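Local coordinates for protein MstE (Scytonema sp. PCC 10023, PDB 6SBF) that probably acts as a monodomain class II terpene cyclase, assembling the complex isoprenoid scaffolds of merosterol-type natural products in Scytonema, at residues A63-M68 with T352-V357; V179-A184 with A220-A225. The protein carries 1 engineered substitution. All blocks are in the same frame, centred on the assembly; numbering follows the deposited sequence.

Both contacts pair helices that run in the same general direction within the alpha6-alpha6 barrel, and their centres lie about 16 Å apart. Contact 1 joins helix 59-69 to helix 350-363, near the two ends of the chain; contact 2, which lies in the chain between the two segments of contact 1, joins helix 177-183 to helix 215-229. In chain order the pattern is consistent with six inner helices, contact 1 closing the ring between the first and the last and contact 2 tying the third to the fourth. The two do not touch, their nearest atoms being about 6 Å apart, but helices 109-121 and 265-275 bridge them: Trp114 and Trp270 each reach side chains of both. Both contacts help hold together the inner helices of this single barrel.

Contact 1 of 2, residues A63-M68 with T352-V357; sequences AYVGTM and TTATVV
Thr355 OG1 is gripped from two directions: it takes the proton of Tyr64 OH at 2.7 Å and gives its own to Phe351 O, one turn earlier in its helix. The phenol bond runs in the plane of the Tyr64 ring, bent about 115° at OH, and Thr355 OG1 lies at the ring edge on the CE1 side, 3.4 Å from Tyr64 CE1. Tyr64 CG stands anti to the backbone N (chi1 179°), which carries the ring across to the neighbouring helix. One face of this ring takes Met68 CE, 3.8 Å above the plane and offset toward the rim, a CH-pi contact made possible by the doubly bent Met68 chain. Phe351 also stacks with the ring, Trp114 meets it edge-to-face, and Trp270 NE1 offers OH a weak hydrogen bond.

Alongside, Ala354 CB points at the other helix and nestles against both methyls of Val65, the nearer being Val65 CG2 at 3.8 Å. Met68 CB covers the other flank, 3.5 Å from Ala354 O, while Met68 SD passes over the Thr355 backbone, 4.0 Å from Thr355 CA. With the small alanine at the interface, the axes of 63-68 and 352-357 approach to 9.0 Å and cross at 21°, a near-parallel pair consistent with the seam where the first and last inner helices of the alpha6-alpha6 barrel meet. A phenylalanine in place of Tyr64 would probably leave Thr355 OG1 without its donor and Trp270 NE1 without its weak partner. Among these buried residues, a chain of two hydrogen bonds, from the phenol through the threonine hydroxyl to Phe351 O, is one polar tie between the helices; Met68 O to Asn358 ND2 is another.

Contact 2 of 2, residues V179-A184 with A220-A225; sequences VSAAVA and ALTAEA
The peptide group between Leu221 and Thr222 presents one face to Ala181, whose methyl CB sits almost directly above Thr222 N at 3.7 Å. Leu221 O of that peptide accepts a hydrogen bond of 2.8 Å from water 1, which lies out of the peptide plane, on the same side as the methyl. The water gives its second proton to Ala181 O, also at 2.8 Å, and the two bonds make an angle of about 92° at its oxygen, so that one solvent molecule stitches the two carbonyls together and supplies a proton to each.

Beside the peptide face, Ala181 CB is wedged between Leu221 CB, 3.7 Å away, and Thr222 OG1, only 3.1 Å away. Thr222 OG1, beside the backbone N (chi1 -58°), bonds to Thr218 O a turn earlier, and its touch on Ala181 CB is a tight van der Waals contact. Here the backbones come closest, Ala181 CA lying 4.7 Å from Thr222 CA.

Helices 177-183 and 215-229 run in the same general direction, with helix 187-200 between them in the chain, as expected for successive inner helices of an alpha6-alpha6 barrel. The axes of 179-183 and 220-225 approach to 8.1 Å and cross at 39°, a short spacing that the small Ala181, Ala184 and Ala225 at the interface allow.

Further along, Ala184 and Ala225 meet methyl to methyl, CB to CB at 3.7 Å, both pointing across the interface. On the flank beyond the water, Leu221 CD1 makes a looser apolar contact with Ala182 CB. Trp270 of helix 265-275 packs on Leu221, and Trp114 of helix 109-121 packs on Ala182; Leu197 of helix 187-200 touches Ala184.

Contact 1 of 2, residues A63-M68 with T352-V357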
loop_
_atom_site.group_PDB
_atom_site.type_symbol
_atom_site.label_atom_id
_atom_site.label_comp_id
_atom_site.label_asym_id
_atom_site.label_seq_id
_atom_site.Cartn_x
_atom_site.Cartn_y
_atom_site.Cartn_z
ATOM N N ALA A 63 3.579 8.271 5.760
ATOM C CA ALA A 63 4.186 6.998 6.230
ATOM C C ALA A 63 4.377 6.076 5.020
ATOM O O ALA A 63 5.424 5.393 4.879
ATOM C CB ALA A 63 3.342 6.377 7.321
ATOM N N TYR A 64 3.329 5.960 4.173
ATOM C CA TYR A 64 3.366 5.080 2.998
ATOM C C TYR A 64 4.440 5.548 2.014
ATOM O O TYR A 64 5.263 4.766 1.544
ATOM C CB TYR A 64 1.985 4.993 2.385
ATOM C CG TYR A 64 1.903 4.141 1.144
ATOM C CD1 TYR A 64 2.089 4.639 -0.122
ATOM C CD2 TYR A 64 1.608 2.796 1.268
ATOM C CE1 TYR A 64 1.919 3.878 -1.270
ATOM C CE2 TYR A 64 1.453 2.020 0.121
ATOM C CZ TYR A 64 1.583 2.543 -1.145
ATOM O OH TYR A 64 1.414 1.779 -2.278
ATOM N N VAL A 65 4.376 6.807 1.633
ATOM C CA VAL A 65 5.316 7.352 0.624
ATOM C C VAL A 65 6.750 7.234 1.171
ATOM O O VAL A 65 7.633 6.884 0.388
ATOM C CB VAL A 65 4.937 8.772 0.217
ATOM C CG1 VAL A 65 6.003 9.390 -0.657
ATOM C CG2 VAL A 65 3.604 8.800 -0.502
ATOM N N GLY A 66 6.940 7.584 2.424
ATOM C CA GLY A 66 8.296 7.474 2.986
ATOM C C GLY A 66 8.779 6.050 2.923
ATOM O O GLY A 66 9.939 5.814 2.527
ATOM N N THR A 67 7.926 5.076 3.252
ATOM C CA THR A 67 8.332 3.663 3.176
ATOM C C THR A 67 8.664 3.323 1.717
ATOM O O THR A 67 9.666 2.606 1.442
ATOM C CB THR A 67 7.233 2.771 3.776
ATOM O OG1 THR A 67 7.034 3.075 5.153
ATOM C CG2 THR A 67 7.591 1.294 3.640
ATOM N N MET A 68 7.833 3.761 0.771
ATOM C CA MET A 68 8.093 3.460 -0.658
ATOM C C MET A 68 9.468 3.972 -1.055
ATOM O O MET A 68 10.181 3.333 -1.825
ATOM C CB MET A 68 7.016 4.058 -1.554
ATOM C CG MET A 68 5.650 3.453 -1.472
ATOM S SD MET A 68 5.595 1.738 -1.994
ATOM C CE MET A 68 5.155 0.928 -0.479
ATOM N N THR A 352 0.033 6.871 -5.953
ATOM C CA THR A 352 0.346 6.038 -7.125
ATOM C C THR A 352 1.816 6.192 -7.514
ATOM O O THR A 352 2.474 5.195 -7.767
ATOM C CB THR A 352 -0.606 6.369 -8.299
ATOM O OG1 THR A 352 -1.973 6.093 -7.963
ATOM C CG2 THR A 352 -0.262 5.540 -9.517
ATOM N N THR A 353 2.264 7.422 -7.653
ATOM C CA THR A 353 3.641 7.647 -8.121
ATOM C C THR A 353 4.664 6.996 -7.174
ATOM O O THR A 353 5.621 6.403 -7.664
ATOM C CB THR A 353 3.864 9.157 -8.285
ATOM O OG1 THR A 353 3.003 9.634 -9.334
ATOM C CG2 THR A 353 5.280 9.454 -8.726
ATOM N N ALA A 354 4.456 7.133 -5.883
ATOM C CA ALA A 354 5.392 6.502 -4.936
ATOM C C ALA A 354 5.404 4.989 -5.120
ATOM O O ALA A 354 6.461 4.362 -5.007
ATOM C CB ALA A 354 5.017 6.910 -3.536
ATOM N N THR A 355 4.228 4.409 -5.325
ATOM C CA THR A 355 4.139 2.963 -5.533
ATOM C C THR A 355 4.924 2.561 -6.767
ATOM O O THR A 355 5.693 1.552 -6.743
ATOM C CB THR A 355 2.671 2.563 -5.660
ATOM O OG1 THR A 355 1.863 3.027 -4.574
ATOM C CG2 THR A 355 2.550 1.062 -5.727
ATOM N N VAL A 356 4.693 3.233 -7.873
ATOM C CA VAL A 356 5.351 2.907 -9.136
ATOM C C VAL A 356 6.862 3.041 -8.968
ATOM O O VAL A 356 7.621 2.123 -9.389
ATOM C CB VAL A 356 4.833 3.713 -10.333
ATOM C CG1 VAL A 356 5.654 3.423 -11.570
ATOM C CG2 VAL A 356 3.321 3.487 -10.520
ATOM N N VAL A 357 7.328 4.155 -8.426
ATOM C CA VAL A 357 8.801 4.359 -8.395
ATOM C C VAL A 357 9.416 3.263 -7.504
ATOM O O VAL A 357 10.482 2.711 -7.853
ATOM C CB VAL A 357 9.151 5.805 -8.028
ATOM C CG1 VAL A 357 8.886 6.001 -6.614
ATOM C CG2 VAL A 357 10.576 6.071 -8.441
#

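Contact 2 of 2, residues V179-A184 with A220-A225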
loop_
_atom_site.group_PDB
_atom_site.type_symbol
_atom_site.label_atom_id
_atom_site.label_comp_id
_atom_site.label_asym_id
_atom_site.label_seq_id
_atom_site.Cartn_x
_atom_site.Cartn_y
_atom_site.Cartn_z
ATOM N N VAL A 179 -4.545 -4.998 5.656
ATOM C CA VAL A 179 -3.861 -4.415 6.818
ATOM C C VAL A 179 -2.992 -5.477 7.456
ATOM O O VAL A 179 -1.821 -5.185 7.828
ATOM C CB VAL A 179 -4.855 -3.832 7.805
ATOM C CG1 VAL A 179 -4.125 -3.212 9.006
ATOM C CG2 VAL A 179 -5.726 -2.815 7.107
ATOM N N SER A 180 -3.438 -6.709 7.580
ATOM C CA SER A 180 -2.645 -7.801 8.151
ATOM C C SER A 180 -1.383 -8.024 7.307
ATOM O O SER A 180 -0.278 -8.198 7.868
ATOM C CB SER A 180 -3.493 -9.065 8.227
ATOM O OG SER A 180 -4.593 -8.913 9.102
ATOM N N ALA A 181 -1.481 -8.000 5.992
ATOM C CA ALA A 181 -0.354 -8.207 5.093
ATOM C C ALA A 181 0.682 -7.104 5.335
ATOM O O ALA A 181 1.902 -7.364 5.387
ATOM C CB ALA A 181 -0.807 -8.253 3.652
ATOM N N ALA A 182 0.241 -5.871 5.402
ATOM C CA ALA A 182 1.146 -4.735 5.582
ATOM C C ALA A 182 1.793 -4.800 6.980
ATOM O O ALA A 182 3.009 -4.563 7.093
ATOM C CB ALA A 182 0.406 -3.436 5.378
ATOM N N VAL A 183 1.058 -5.081 8.026
ATOM C CA VAL A 183 1.598 -5.152 9.399
ATOM C C VAL A 183 2.592 -6.304 9.463
ATOM O O VAL A 183 3.591 -6.198 10.199
ATOM C CB VAL A 183 0.482 -5.207 10.450
ATOM C CG1 VAL A 183 0.999 -5.494 11.840
ATOM C CG2 VAL A 183 -0.285 -3.891 10.481
ATOM N N ALA A 184 2.374 -7.358 8.725
ATOM C CA ALA A 184 3.320 -8.508 8.706
ATOM C C ALA A 184 4.653 -8.127 8.051
ATOM O O ALA A 184 5.570 -8.956 8.143
ATOM C CB ALA A 184 2.687 -9.671 7.995
ATOM N N ALA A 220 0.723 -9.055 -3.193
ATOM C CA ALA A 220 2.186 -8.768 -3.154
ATOM C C ALA A 220 2.628 -8.652 -1.696
ATOM O O ALA A 220 3.642 -9.237 -1.322
ATOM C CB ALA A 220 2.470 -7.485 -3.882
ATOM N N LEU A 221 1.919 -7.875 -0.876
ATOM C CA LEU A 221 2.362 -7.676 0.508
ATOM C C LEU A 221 2.367 -8.992 1.262
ATOM O O LEU A 221 3.246 -9.247 2.079
ATOM C CB LEU A 221 1.482 -6.643 1.186
ATOM C CG LEU A 221 1.732 -5.193 0.782
ATOM C CD1 LEU A 221 0.651 -4.313 1.285
ATOM C CD2 LEU A 221 3.111 -4.710 1.234
ATOM N N THR A 222 1.357 -9.826 1.062
ATOM C CA THR A 222 1.278 -11.108 1.795
ATOM C C THR A 222 2.423 -12.023 1.354
ATOM O O THR A 222 3.117 -12.611 2.227
ATOM C CB THR A 222 -0.076 -11.786 1.618
ATOM O OG1 THR A 222 -1.142 -10.935 2.067
ATOM C CG2 THR A 222 -0.089 -13.057 2.424
ATOM N N ALA A 223 2.610 -12.170 0.049
ATOM C CA ALA A 223 3.685 -13.035 -0.450
ATOM C C ALA A 223 5.053 -12.520 0.048
ATOM O O ALA A 223 5.939 -13.340 0.378
ATOM C CB ALA A 223 3.635 -13.116 -1.932
ATOM N N GLU A 224 5.225 -11.201 0.076
ATOM C CA GLU A 224 6.500 -10.634 0.571
ATOM C C GLU A 224 6.681 -10.984 2.047
ATOM O O GLU A 224 7.828 -11.307 2.477
ATOM C CB GLU A 224 6.486 -9.118 0.405
ATOM C CG GLU A 224 6.734 -8.628 -1.000
ATOM C CD GLU A 224 6.547 -7.128 -1.202
ATOM O OE1 GLU A 224 6.075 -6.425 -0.241
ATOM O OE2 GLU A 224 6.857 -6.665 -2.324
ATOM N N ALA A 225 5.641 -10.957 2.885
ATOM C CA ALA A 225 5.781 -11.278 4.332
ATOM C C ALA A 225 6.135 -12.746 4.461
ATOM O O ALA A 225 6.986 -13.127 5.287
ATOM C CB ALA A 225 4.526 -10.961 5.087
HETATM O O HOH W 1 4.308 -7.436 3.876
#